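Local coordinates for proton-dependent oligopeptide transporter family protein (Xanthomonas campestris, PDB 6EI3) that probably carries short peptides across the membrane in symport with protons, as a major facilitator superfamily transporter captured in an auto-inhibited state, at residues Gln27-Thr31 and Ser32-Gln36; Ile231-Leu234 and Leu235-Cys239. One frame throughout, in Å; residues are numbered along the deposited sequence.

Interaction 1 of 2, residues Gln27-Thr31 and Ser32-Gln36; sequences QFLIT and SLLLQ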
# COMPACT_ATOMS: atom_id res chain seq x y z
N GLN A 27 13.48 -3.59 13.04
CA GLN A 27 14.55 -3.36 14.01
C GLN A 27 14.32 -4.22 15.26
O GLN A 27 15.28 -4.76 15.81
CB GLN A 27 14.66 -1.87 14.37
CG GLN A 27 15.88 -1.57 15.27
CD GLN A 27 16.62 -0.30 14.94
OE1 GLN A 27 16.09 0.62 14.31
NE2 GLN A 27 17.88 -0.22 15.36
N PHE A 28 13.06 -4.38 15.69
CA PHE A 28 12.78 -5.27 16.81
C PHE A 28 13.11 -6.72 16.38
O PHE A 28 13.77 -7.45 17.12
CB PHE A 28 11.29 -5.20 17.26
CG PHE A 28 10.88 -6.42 18.05
CD1 PHE A 28 11.39 -6.66 19.32
CD2 PHE A 28 10.02 -7.37 17.49
CE1 PHE A 28 11.06 -7.83 20.02
CE2 PHE A 28 9.69 -8.54 18.20
CZ PHE A 28 10.19 -8.75 19.46
N LEU A 29 12.59 -7.16 15.20
CA LEU A 29 12.77 -8.56 14.78
C LEU A 29 14.21 -9.03 14.62
O LEU A 29 14.53 -10.14 15.03
CB LEU A 29 11.99 -8.86 13.48
CG LEU A 29 10.45 -8.99 13.61
CD1 LEU A 29 9.80 -9.01 12.24
CD2 LEU A 29 10.04 -10.23 14.43
N ILE A 30 15.07 -8.21 14.03
CA ILE A 30 16.44 -8.60 13.67
C ILE A 30 17.31 -8.98 14.90
O ILE A 30 18.19 -9.80 14.73
CB ILE A 30 17.10 -7.54 12.75
CG1 ILE A 30 18.23 -8.16 11.89
CG2 ILE A 30 17.55 -6.26 13.48
CD1 ILE A 30 17.74 -9.15 10.83
N THR A 31 17.02 -8.48 16.11
CA THR A 31 17.79 -8.86 17.31
C THR A 31 16.96 -9.73 18.25
O THR A 31 17.38 -10.00 19.38
CB THR A 31 18.35 -7.61 18.03
OG1 THR A 31 17.28 -6.72 18.35
CG2 THR A 31 19.44 -6.91 17.23
N SER A 32 15.78 -10.17 17.80
CA SER A 32 14.89 -10.99 18.63
C SER A 32 15.19 -12.48 18.49
O SER A 32 15.94 -12.90 17.61
CB SER A 32 13.43 -10.72 18.24
OG SER A 32 13.09 -11.40 17.05
N LEU A 33 14.51 -13.30 19.32
CA LEU A 33 14.55 -14.77 19.30
C LEU A 33 13.39 -15.33 18.46
O LEU A 33 13.20 -16.54 18.40
CB LEU A 33 14.50 -15.31 20.74
CG LEU A 33 15.65 -14.89 21.68
CD1 LEU A 33 15.53 -15.58 23.03
CD2 LEU A 33 17.02 -15.18 21.06
N LEU A 34 12.65 -14.44 17.77
CA LEU A 34 11.49 -14.82 16.96
C LEU A 34 11.84 -15.27 15.54
O LEU A 34 10.99 -15.87 14.88
CB LEU A 34 10.41 -13.71 16.94
CG LEU A 34 9.89 -13.21 18.32
CD1 LEU A 34 8.74 -12.22 18.16
CD2 LEU A 34 9.43 -14.37 19.21
N LEU A 35 13.09 -15.02 15.07
CA LEU A 35 13.53 -15.44 13.73
C LEU A 35 14.15 -16.82 13.83
O LEU A 35 14.90 -17.09 14.76
CB LEU A 35 14.51 -14.43 13.08
CG LEU A 35 14.03 -12.97 12.92
CD1 LEU A 35 15.07 -12.12 12.23
CD2 LEU A 35 12.72 -12.88 12.11
N GLN A 36 13.80 -17.72 12.90
CA GLN A 36 14.34 -19.07 12.97
C GLN A 36 15.67 -19.21 12.21
O GLN A 36 16.40 -20.15 12.47
CB GLN A 36 13.30 -20.12 12.53
CG GLN A 36 12.84 -20.06 11.08
CD GLN A 36 11.46 -20.65 10.86
OE1 GLN A 36 10.85 -20.44 9.80
NE2 GLN A 36 10.92 -21.37 11.84
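Ser32 reaches back to Leu29 with both its backbone and its side chain, and the carbonyl oxygen Leu29 O takes two bonds from this one residue. The hydroxyl Ser32 OG gives the shorter of them, 2.8 Å to Leu29 O, lying 20° from the carbonyl plane. Ser32 N, at 3.0 Å from Leu29 O, comes from well above that plane, 64° out of it, so the two donors meet different parts of the oxygen. A chi1 of 78° tucks OG between the serine's own N and C, and from there it can face the helix end.

The same hydroxyl looks forward as well: Leu34 N donates to Ser32 OG at 3.2 Å, an ST turn, just where helix 25-30 gives way to the loop leading to helix 40-60. Donating one way and accepting the other, OG ties the last turn of the helix to the loop.

Apolar groups close in around this polar centre. Ser32 CB sits over one face of the Phe28 ring as a CH-pi contact, 4.3 Å from the ring centroid, while Leu34 CD1 meets the ring edge at Phe28 CE2, 3.8 Å away. Phe28 holds its ring there with CG anti to the backbone N. Leu35 folds back against the end of the helix; its CD1 lies 3.5 Å from Leu29 O and also meets Ile30 CD1.

Farther out, Phe172 packs edge-to-face with Phe28 and Phe103 also meets that ring, while Ile50 of helix 40-60 touches both Leu29 and Leu35. Arg43 NH2 binds the carbonyls of Ile30 and Ser32, and Glu46 takes the N-H of Gln36, a residue that touches a bound monoacylglycerol lipid.

Interaction 2 of 2, residues Ile231-Leu234 and Leu235-Cys239; sequences ISVL and LALAC
Ile231 and Leu235 sit one turn apart on an alpha helix, side by side and pointing the same way, with Ile231 CG2 3.9 Å from Leu235 CD1. This helix, 224-239, packs against helix 248-270, which follows it closely in the chain; the pair is consistent with the extra helical hairpin that bacterial POT transporters carry between the two six-helix bundles of the major facilitator fold. Four successive i to i+4 backbone bonds join the segments: Leu235 N to Ile231 O at 2.9 Å, then Ala236 N to Ser232 O, Leu237 N to Val233 O and Ala238 N to Leu234 O. The first is the straightest, with an N-H...O angle of 155°.

The tight side centres on Ala236, whose small buried methyl meets Ala255 of helix 248-270, so two alanines touch where the helices pack. Leu258 of the same partner helix touches both Leu235 and Cys239, and Leu259 touches Val233, extending the interface beyond the alanine pair. Ser232 is buried too, and Ser232 OG bonds to the carbonyl of Ala229, which gives this hydroxyl a partner within its own helix.

The rest is looser. Ile231, Leu234, Leu237 and Ala238 are on the surface, where in a membrane protein such groups may face lipid; Leu235 is also on the surface despite touching Leu258. Val233 and Leu237 barely meet, Val233 CG1 standing 4.3 Å from Leu237 CD1. Leu237 lays its branch back along the helix instead: CG is anti to its own carbonyl carbon (chi1 -80°), which places it 3.5 Å from Val233 O. Leu235 has a similar rotation about its first bond, and its CG rests 3.4 Å from Ile231 O.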
# COMPACT_ATOMS: atom_id res chain seq x y z
N ILE A 231 -9.41 -20.61 -16.86
CA ILE A 231 -8.01 -21.07 -16.82
C ILE A 231 -7.25 -20.34 -15.69
O ILE A 231 -6.46 -20.98 -14.99
CB ILE A 231 -7.34 -20.91 -18.22
CG1 ILE A 231 -7.91 -21.94 -19.22
CG2 ILE A 231 -5.80 -21.02 -18.15
CD1 ILE A 231 -7.84 -21.49 -20.70
N SER A 232 -7.50 -19.02 -15.51
CA SER A 232 -6.85 -18.23 -14.46
C SER A 232 -7.29 -18.70 -13.07
O SER A 232 -6.47 -18.68 -12.15
CB SER A 232 -7.12 -16.74 -14.64
OG SER A 232 -8.38 -16.32 -14.12
N VAL A 233 -8.57 -19.15 -12.93
CA VAL A 233 -9.12 -19.69 -11.67
C VAL A 233 -8.38 -21.00 -11.35
O VAL A 233 -8.03 -21.24 -10.20
CB VAL A 233 -10.67 -19.87 -11.73
CG1 VAL A 233 -11.21 -20.66 -10.54
CG2 VAL A 233 -11.38 -18.53 -11.82
N LEU A 234 -8.12 -21.82 -12.38
CA LEU A 234 -7.42 -23.10 -12.27
C LEU A 234 -5.95 -22.92 -11.93
O LEU A 234 -5.43 -23.67 -11.10
CB LEU A 234 -7.59 -23.94 -13.55
CG LEU A 234 -8.70 -25.00 -13.55
CD1 LEU A 234 -10.07 -24.42 -13.19
CD2 LEU A 234 -8.79 -25.66 -14.91
N LEU A 235 -5.29 -21.91 -12.55
CA LEU A 235 -3.89 -21.58 -12.28
C LEU A 235 -3.75 -20.99 -10.88
O LEU A 235 -2.76 -21.26 -10.21
CB LEU A 235 -3.31 -20.62 -13.33
CG LEU A 235 -3.07 -21.19 -14.74
CD1 LEU A 235 -2.92 -20.06 -15.76
CD2 LEU A 235 -1.85 -22.13 -14.77
N ALA A 236 -4.77 -20.22 -10.42
CA ALA A 236 -4.83 -19.64 -9.07
C ALA A 236 -4.92 -20.76 -8.03
O ALA A 236 -4.24 -20.70 -7.01
CB ALA A 236 -6.03 -18.72 -8.94
N LEU A 237 -5.73 -21.81 -8.32
CA LEU A 237 -5.88 -22.97 -7.44
C LEU A 237 -4.59 -23.79 -7.38
O LEU A 237 -4.21 -24.23 -6.29
CB LEU A 237 -7.07 -23.85 -7.87
CG LEU A 237 -8.45 -23.35 -7.44
CD1 LEU A 237 -9.54 -23.97 -8.31
CD2 LEU A 237 -8.72 -23.66 -5.97
N ALA A 238 -3.88 -23.93 -8.53
CA ALA A 238 -2.61 -24.64 -8.63
C ALA A 238 -1.52 -24.01 -7.76
O ALA A 238 -0.66 -24.74 -7.25
CB ALA A 238 -2.15 -24.73 -10.08
N CYS A 239 -1.58 -22.66 -7.55
CA CYS A 239 -0.67 -21.90 -6.70
C CYS A 239 -0.68 -22.40 -5.27
O CYS A 239 0.38 -22.49 -4.67
CB CYS A 239 -0.98 -20.40 -6.76
SG CYS A 239 -0.46 -19.60 -8.29

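Overall arrangement
The two contacts are separate sites, with centres 35 Å apart and nearest atoms about 18 Å apart, and they share no helix. Both are partly buried, but in different proportions: interaction 1 has four buried residues among its eight, interaction 2 only two, with five on the surface. Interaction 1 marks the end of one helix, where a side-chain hydroxyl shares in bonding a carbonyl of the last turn and an aromatic ring packs beside it, and arginine and glutamate from helix 40-60 secure the loop. Interaction 2 lies within one helix, its backbone polarity met by i to i+4 bonds, and it joins helix 248-270 through small and branched apolar groups.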